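PDB 5C3Q: thymine dioxygenase, which probably oxidises thymine at its methyl group as a metal- and 2-oxoglutarate-dependent dioxygenase of the iron/ascorbate-dependent oxidoreductase family. Local coordinates for residues Ile18-Phe23 / Asn52-Pro57; Gly257-Arg262 / Glu319-Gly324. One frame throughout, in Å; residues are numbered along the deposited sequence.

Interaction 1: residues Ile18-Phe23 / Asn52-Pro57; sequences IDFSKF and NIPIQP. With EDO (1,2-ethanediol), chain L.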
loop_
_atom_site.group_PDB
_atom_site.type_symbol
_atom_site.label_atom_id
_atom_site.label_comp_id
_atom_site.label_asym_id
_atom_site.label_seq_id
_atom_site.Cartn_x
_atom_site.Cartn_y
_atom_site.Cartn_z
ATOM N N ILE A 18 -3.210 1.862 17.036
ATOM C CA ILE A 18 -2.033 2.161 17.846
ATOM C C ILE A 18 -1.668 3.635 17.711
ATOM O O ILE A 18 -1.657 4.185 16.607
ATOM C CB ILE A 18 -0.845 1.251 17.450
ATOM C CG1 ILE A 18 -1.185 -0.206 17.781
ATOM C CG2 ILE A 18 0.425 1.661 18.186
ATOM C CD1 ILE A 18 -0.319 -1.236 17.101
ATOM N N ASP A 19 -1.404 4.271 18.848
ATOM C CA ASP A 19 -1.000 5.668 18.888
ATOM C C ASP A 19 0.509 5.731 18.675
ATOM O O ASP A 19 1.281 5.459 19.591
ATOM C CB ASP A 19 -1.385 6.289 20.237
ATOM C CG ASP A 19 -0.977 7.742 20.357
ATOM O OD1 ASP A 19 -0.069 8.190 19.624
ATOM O OD2 ASP A 19 -1.567 8.446 21.199
ATOM N N PHE A 20 0.925 6.100 17.469
ATOM C CA PHE A 20 2.340 6.033 17.104
ATOM C C PHE A 20 3.210 7.020 17.884
ATOM O O PHE A 20 4.397 6.766 18.096
ATOM C CB PHE A 20 2.523 6.238 15.598
ATOM C CG PHE A 20 3.857 5.773 15.086
ATOM C CD1 PHE A 20 4.212 4.436 15.166
ATOM C CD2 PHE A 20 4.753 6.666 14.522
ATOM C CE1 PHE A 20 5.440 3.996 14.695
ATOM C CE2 PHE A 20 5.982 6.233 14.051
ATOM C CZ PHE A 20 6.325 4.898 14.134
ATOM N N SER A 21 2.622 8.133 18.323
ATOM C CA SER A 21 3.356 9.131 19.099
ATOM C C SER A 21 3.914 8.527 20.394
ATOM O O SER A 21 4.929 8.987 20.911
ATOM C CB SER A 21 2.470 10.346 19.409
ATOM O OG SER A 21 1.532 10.065 20.433
ATOM N N LYS A 22 3.254 7.492 20.905
ATOM C CA LYS A 22 3.724 6.801 22.106
ATOM C C LYS A 22 4.999 5.972 21.866
ATOM O O LYS A 22 5.781 5.768 22.795
ATOM C CB LYS A 22 2.598 5.955 22.707
ATOM C CG LYS A 22 1.446 6.822 23.209
ATOM C CD LYS A 22 0.325 6.024 23.855
ATOM C CE LYS A 22 -0.632 6.956 24.591
ATOM N NZ LYS A 22 -1.744 6.232 25.264
ATOM N N PHE A 23 5.220 5.508 20.634
ATOM C CA PHE A 23 6.507 4.891 20.283
ATOM C C PHE A 23 7.596 5.957 20.131
ATOM O O PHE A 23 8.724 5.769 20.582
ATOM C CB PHE A 23 6.422 4.061 18.997
ATOM C CG PHE A 23 7.760 3.551 18.525
ATOM C CD1 PHE A 23 8.406 2.528 19.205
ATOM C CD2 PHE A 23 8.391 4.119 17.423
ATOM C CE1 PHE A 23 9.648 2.068 18.790
ATOM C CE2 PHE A 23 9.630 3.660 16.996
ATOM C CZ PHE A 23 10.261 2.634 17.680
ATOM N N ASN A 52 -1.947 9.567 15.299
ATOM C CA ASN A 52 -0.930 10.509 15.775
ATOM C C ASN A 52 0.453 10.232 15.203
ATOM O O ASN A 52 1.443 10.141 15.934
ATOM C CB ASN A 52 -0.893 10.533 17.305
ATOM C CG ASN A 52 -2.217 10.960 17.907
ATOM O OD1 ASN A 52 -2.989 11.677 17.276
ATOM N ND2 ASN A 52 -2.490 10.514 19.121
ATOM N N ILE A 53 0.502 10.083 13.883
ATOM C CA ILE A 53 1.767 9.948 13.166
ATOM C C ILE A 53 2.351 11.346 12.941
ATOM O O ILE A 53 1.629 12.338 13.038
ATOM C CB ILE A 53 1.603 9.190 11.821
ATOM C CG1 ILE A 53 0.502 9.814 10.950
ATOM C CG2 ILE A 53 1.292 7.721 12.080
ATOM C CD1 ILE A 53 0.609 9.468 9.481
ATOM N N PRO A 54 3.658 11.438 12.639
ATOM C CA PRO A 54 4.271 12.761 12.462
ATOM C C PRO A 54 3.765 13.576 11.257
ATOM O O PRO A 54 3.954 14.794 11.227
ATOM C CB PRO A 54 5.767 12.444 12.298
ATOM C CG PRO A 54 5.939 11.056 12.811
ATOM C CD PRO A 54 4.650 10.359 12.509
ATOM N N ILE A 55 3.137 12.927 10.279
ATOM C CA ILE A 55 2.574 13.641 9.125
ATOM C C ILE A 55 1.302 14.373 9.553
ATOM O O ILE A 55 0.359 13.745 10.031
ATOM C CB ILE A 55 2.267 12.682 7.950
ATOM C CG1 ILE A 55 3.566 12.062 7.427
ATOM C CG2 ILE A 55 1.554 13.420 6.821
ATOM C CD1 ILE A 55 3.370 10.860 6.526
ATOM N N GLN A 56 1.281 15.692 9.370
ATOM C CA GLN A 56 0.173 16.535 9.839
ATOM C C GLN A 56 -1.101 16.359 9.006
ATOM O O GLN A 56 -1.029 16.254 7.781
ATOM C CB GLN A 56 0.576 18.014 9.818
ATOM C CG GLN A 56 1.650 18.394 10.822
ATOM C CD GLN A 56 1.196 18.262 12.266
ATOM O OE1 GLN A 56 1.818 17.551 13.054
ATOM N NE2 GLN A 56 0.106 18.943 12.622
ATOM N N PRO A 57 -2.276 16.348 9.669
ATOM C CA PRO A 57 -3.544 16.159 8.947
ATOM C C PRO A 57 -3.855 17.238 7.905
ATOM O O PRO A 57 -4.446 16.923 6.874
ATOM C CB PRO A 57 -4.612 16.143 10.053
ATOM C CG PRO A 57 -3.931 16.511 11.319
ATOM C CD PRO A 57 -2.454 16.368 11.134
HETATM C C1 EDO L . -3.454 12.369 8.966
HETATM O O1 EDO L . -2.896 11.121 8.541
HETATM C C2 EDO L . -2.981 12.660 10.376
HETATM O O2 EDO L . -1.571 12.434 10.455
#

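Interaction 2: residues Gly257-Arg262 / Glu319-Gly324; sequences GDLLAR and EGINSG. With EDO (1,2-ethanediol), chain K.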
loop_
_atom_site.group_PDB
_atom_site.type_symbol
_atom_site.label_atom_id
_atom_site.label_comp_id
_atom_site.label_asym_id
_atom_site.label_seq_id
_atom_site.Cartn_x
_atom_site.Cartn_y
_atom_site.Cartn_z
ATOM N N GLY A 257 4.081 -6.250 3.520
ATOM C CA GLY A 257 4.084 -6.842 2.191
ATOM C C GLY A 257 4.801 -8.186 2.140
ATOM O O GLY A 257 5.370 -8.647 3.128
ATOM N N ASP A 258 4.800 -8.794 0.959
ATOM C CA ASP A 258 5.314 -10.148 0.785
ATOM C C ASP A 258 6.796 -10.276 1.081
ATOM O O ASP A 258 7.234 -11.308 1.577
ATOM C CB ASP A 258 4.990 -10.660 -0.620
ATOM C CG ASP A 258 3.496 -10.840 -0.838
ATOM O OD1 ASP A 258 2.764 -10.958 0.176
ATOM O OD2 ASP A 258 3.051 -10.865 -2.008
ATOM N N LEU A 259 7.567 -9.230 0.795
ATOM C CA LEU A 259 8.999 -9.278 1.045
ATOM C C LEU A 259 9.276 -9.301 2.557
ATOM O O LEU A 259 10.141 -10.048 3.018
ATOM C CB LEU A 259 9.706 -8.104 0.348
ATOM C CG LEU A 259 11.068 -8.291 -0.333
ATOM C CD1 LEU A 259 11.302 -9.681 -0.917
ATOM C CD2 LEU A 259 11.230 -7.227 -1.418
ATOM N N LEU A 260 8.532 -8.515 3.332
ATOM C CA LEU A 260 8.691 -8.540 4.796
ATOM C C LEU A 260 8.241 -9.882 5.383
ATOM O O LEU A 260 8.890 -10.418 6.270
ATOM C CB LEU A 260 7.945 -7.378 5.469
ATOM C CG LEU A 260 8.050 -7.290 6.999
ATOM C CD1 LEU A 260 9.497 -7.290 7.477
ATOM C CD2 LEU A 260 7.337 -6.046 7.506
ATOM N N ALA A 261 7.139 -10.423 4.877
ATOM C CA ALA A 261 6.680 -11.755 5.280
ATOM C C ALA A 261 7.809 -12.769 5.133
ATOM O O ALA A 261 8.150 -13.489 6.071
ATOM C CB ALA A 261 5.482 -12.176 4.441
ATOM N N ARG A 262 8.401 -12.782 3.945
ATOM C CA ARG A 262 9.514 -13.669 3.623
ATOM C C ARG A 262 10.764 -13.372 4.467
ATOM O O ARG A 262 11.401 -14.279 4.993
ATOM C CB ARG A 262 9.841 -13.510 2.141
ATOM C CG ARG A 262 10.915 -14.435 1.633
ATOM C CD ARG A 262 11.360 -14.020 0.248
ATOM N NE ARG A 262 12.344 -14.974 -0.245
ATOM C CZ ARG A 262 12.224 -15.717 -1.341
ATOM N NH1 ARG A 262 11.161 -15.616 -2.135
ATOM N NH2 ARG A 262 13.207 -16.555 -1.649
ATOM N N GLU A 319 15.167 -19.301 0.549
ATOM C CA GLU A 319 16.497 -18.915 0.084
ATOM C C GLU A 319 16.595 -17.398 0.065
ATOM O O GLU A 319 15.588 -16.707 -0.093
ATOM C CB GLU A 319 16.763 -19.443 -1.332
ATOM C CG GLU A 319 16.891 -20.952 -1.426
ATOM C CD GLU A 319 17.316 -21.430 -2.806
ATOM O OE1 GLU A 319 18.224 -20.812 -3.404
ATOM O OE2 GLU A 319 16.748 -22.436 -3.287
ATOM N N GLY A 320 17.809 -16.881 0.220
ATOM C CA GLY A 320 18.041 -15.445 0.105
ATOM C C GLY A 320 17.723 -14.945 -1.297
ATOM O O GLY A 320 17.899 -15.667 -2.270
ATOM N N ILE A 321 17.224 -13.716 -1.395
ATOM C CA ILE A 321 16.964 -13.089 -2.691
ATOM C C ILE A 321 17.320 -11.612 -2.665
ATOM O O ILE A 321 17.273 -10.967 -1.616
ATOM C CB ILE A 321 15.483 -13.196 -3.118
ATOM C CG1 ILE A 321 14.557 -12.860 -1.945
ATOM C CG2 ILE A 321 15.177 -14.584 -3.664
ATOM C CD1 ILE A 321 13.183 -12.416 -2.375
ATOM N N ASN A 322 17.667 -11.089 -3.834
ATOM C CA ASN A 322 17.850 -9.660 -4.010
ATOM C C ASN A 322 16.488 -8.975 -4.049
ATOM O O ASN A 322 15.610 -9.380 -4.806
ATOM C CB ASN A 322 18.598 -9.362 -5.308
ATOM C CG ASN A 322 18.636 -7.883 -5.618
ATOM O OD1 ASN A 322 17.942 -7.415 -6.516
ATOM N ND2 ASN A 322 19.414 -7.136 -4.850
ATOM N N SER A 323 16.335 -7.928 -3.249
ATOM C CA SER A 323 15.070 -7.203 -3.135
ATOM C C SER A 323 14.602 -6.631 -4.479
ATOM O O SER A 323 13.475 -6.880 -4.909
ATOM C CB SER A 323 15.211 -6.072 -2.111
ATOM O OG SER A 323 13.962 -5.461 -1.860
ATOM N N GLY A 324 15.474 -5.869 -5.132
ATOM C CA GLY A 324 15.151 -5.230 -6.412
ATOM C C GLY A 324 14.666 -6.216 -7.458
ATOM O O GLY A 324 13.634 -6.003 -8.094
HETATM C C1 EDO K . 12.914 -17.770 -4.711
HETATM O O1 EDO K . 13.527 -18.781 -3.896
HETATM C C2 EDO K . 11.406 -17.824 -4.491
HETATM O O2 EDO K . 10.780 -16.555 -4.721
HETATM O O HOH W 1 14.462 -14.756 1.738
#

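Interaction 1: residues Ile18-Phe23 / Asn52-Pro57
Polar contacts gather at D19, whose CG stands anti to the backbone N (chi1 179°) and so brings the carboxylate to S21 and N52. D19 OD1 takes a weak capping bond from S21 N, the Asx-turn pattern at the turn leading into helix 21-25, and a short one, 2.6 Å, from S21 OG, which arrives from above the carboxylate plane. D19 OD2 receives a weak, bent hydrogen bond of 3.1 Å from N52 ND2; carboxylate and amide planes stand 69° apart. An alanine here would remove both carboxylate oxygens and would probably loosen the turn at S21 and the hold on the N52 amide. S21 CB and N52 CB are in van der Waals contact at 4.0 Å. Among apolar pairs, F20 CB meets I53 CG2 at 4.0 Å, and P54 CD touches the F20 ring at its edge, 4.2 Å from F20 CD2. A 1,2-ethanediol, probably from the crystallisation liquor, lies beside I53 and makes a very short hydrogen bond to I55 O; R60 is a second partner. The contact sits at the surface where strand 13-19 passes into helix 21-25 beside its parallel neighbour, strand 47-51; F20 reaches L161 of helix 147-173, and I53 and I55 touch F226 of strand 222-227.

Interaction 2: residues Gly257-Arg262 / Glu319-Gly324
G257 is the N-cap of the short helix 258-263, and its carbonyl O takes the backbone bond of A261 N. D258 bonds elsewhere, to T217, S270 and R330, the last through a salt bridge into helix 323-332. L259, one turn before the helix ends, is the first residue to touch: its chi1 of -141° lies off the staggered positions, and its two methyls divide the work. L259 CD1 packs 3.6 Å from I321 CD1, the side chains crossing obliquely, while L259 CD2 lies 3.3 Å from S323 OG. L260 packs on M166 and I169 of helix 147-173. R262 carries the polar half. With CG anti to the backbone N (chi1 -176°) and an extended chain, it meets I321 tip to tip. I321 CD1 lies over one guanidinium face, 3.4 Å from R262 NE. At the edge, R262 NH2 gives E319 O an almost straight hydrogen bond of 2.8 Å (176°), in the carbonyl plane and on a lone pair. A water accepts from NE and donates to the same E319 O, so two donors grip that carbonyl and fix the guanidinium's rotation. A bound 1,2-ethanediol, probably from the crystallisation liquor, spans NH1 and NH2, its O2 2.8 Å from R262 NH1. The arrangement joins the double-stranded beta-helix domain of a 2-oxoglutarate oxygenase to its C-terminal strand and helix; the L259 side chain lies about 9 Å from bound thymine, outside the residues that line its pocket.

From the N terminus, strand 13-19 leads into helix 21-25, then helix 28-44 and strand 47-51 bring the chain back, and interaction 1 closes this helix-rich excursion of 28 residues. Interaction 2 opens some 200 residues later, after strand 251-256, and closes a longer one of 56 residues that contains strands 273-275 and 284-295. The two are in series, neither nested nor crossing, with centres 27 Å apart and nearest atoms about 12 Å apart. One sheet still relates them: strand 47-51 runs antiparallel beside strand 251-256, so interaction 1 joins N-terminal elements at one end of this pairing, and interaction 2 ties the helix following it to the C-terminal segment.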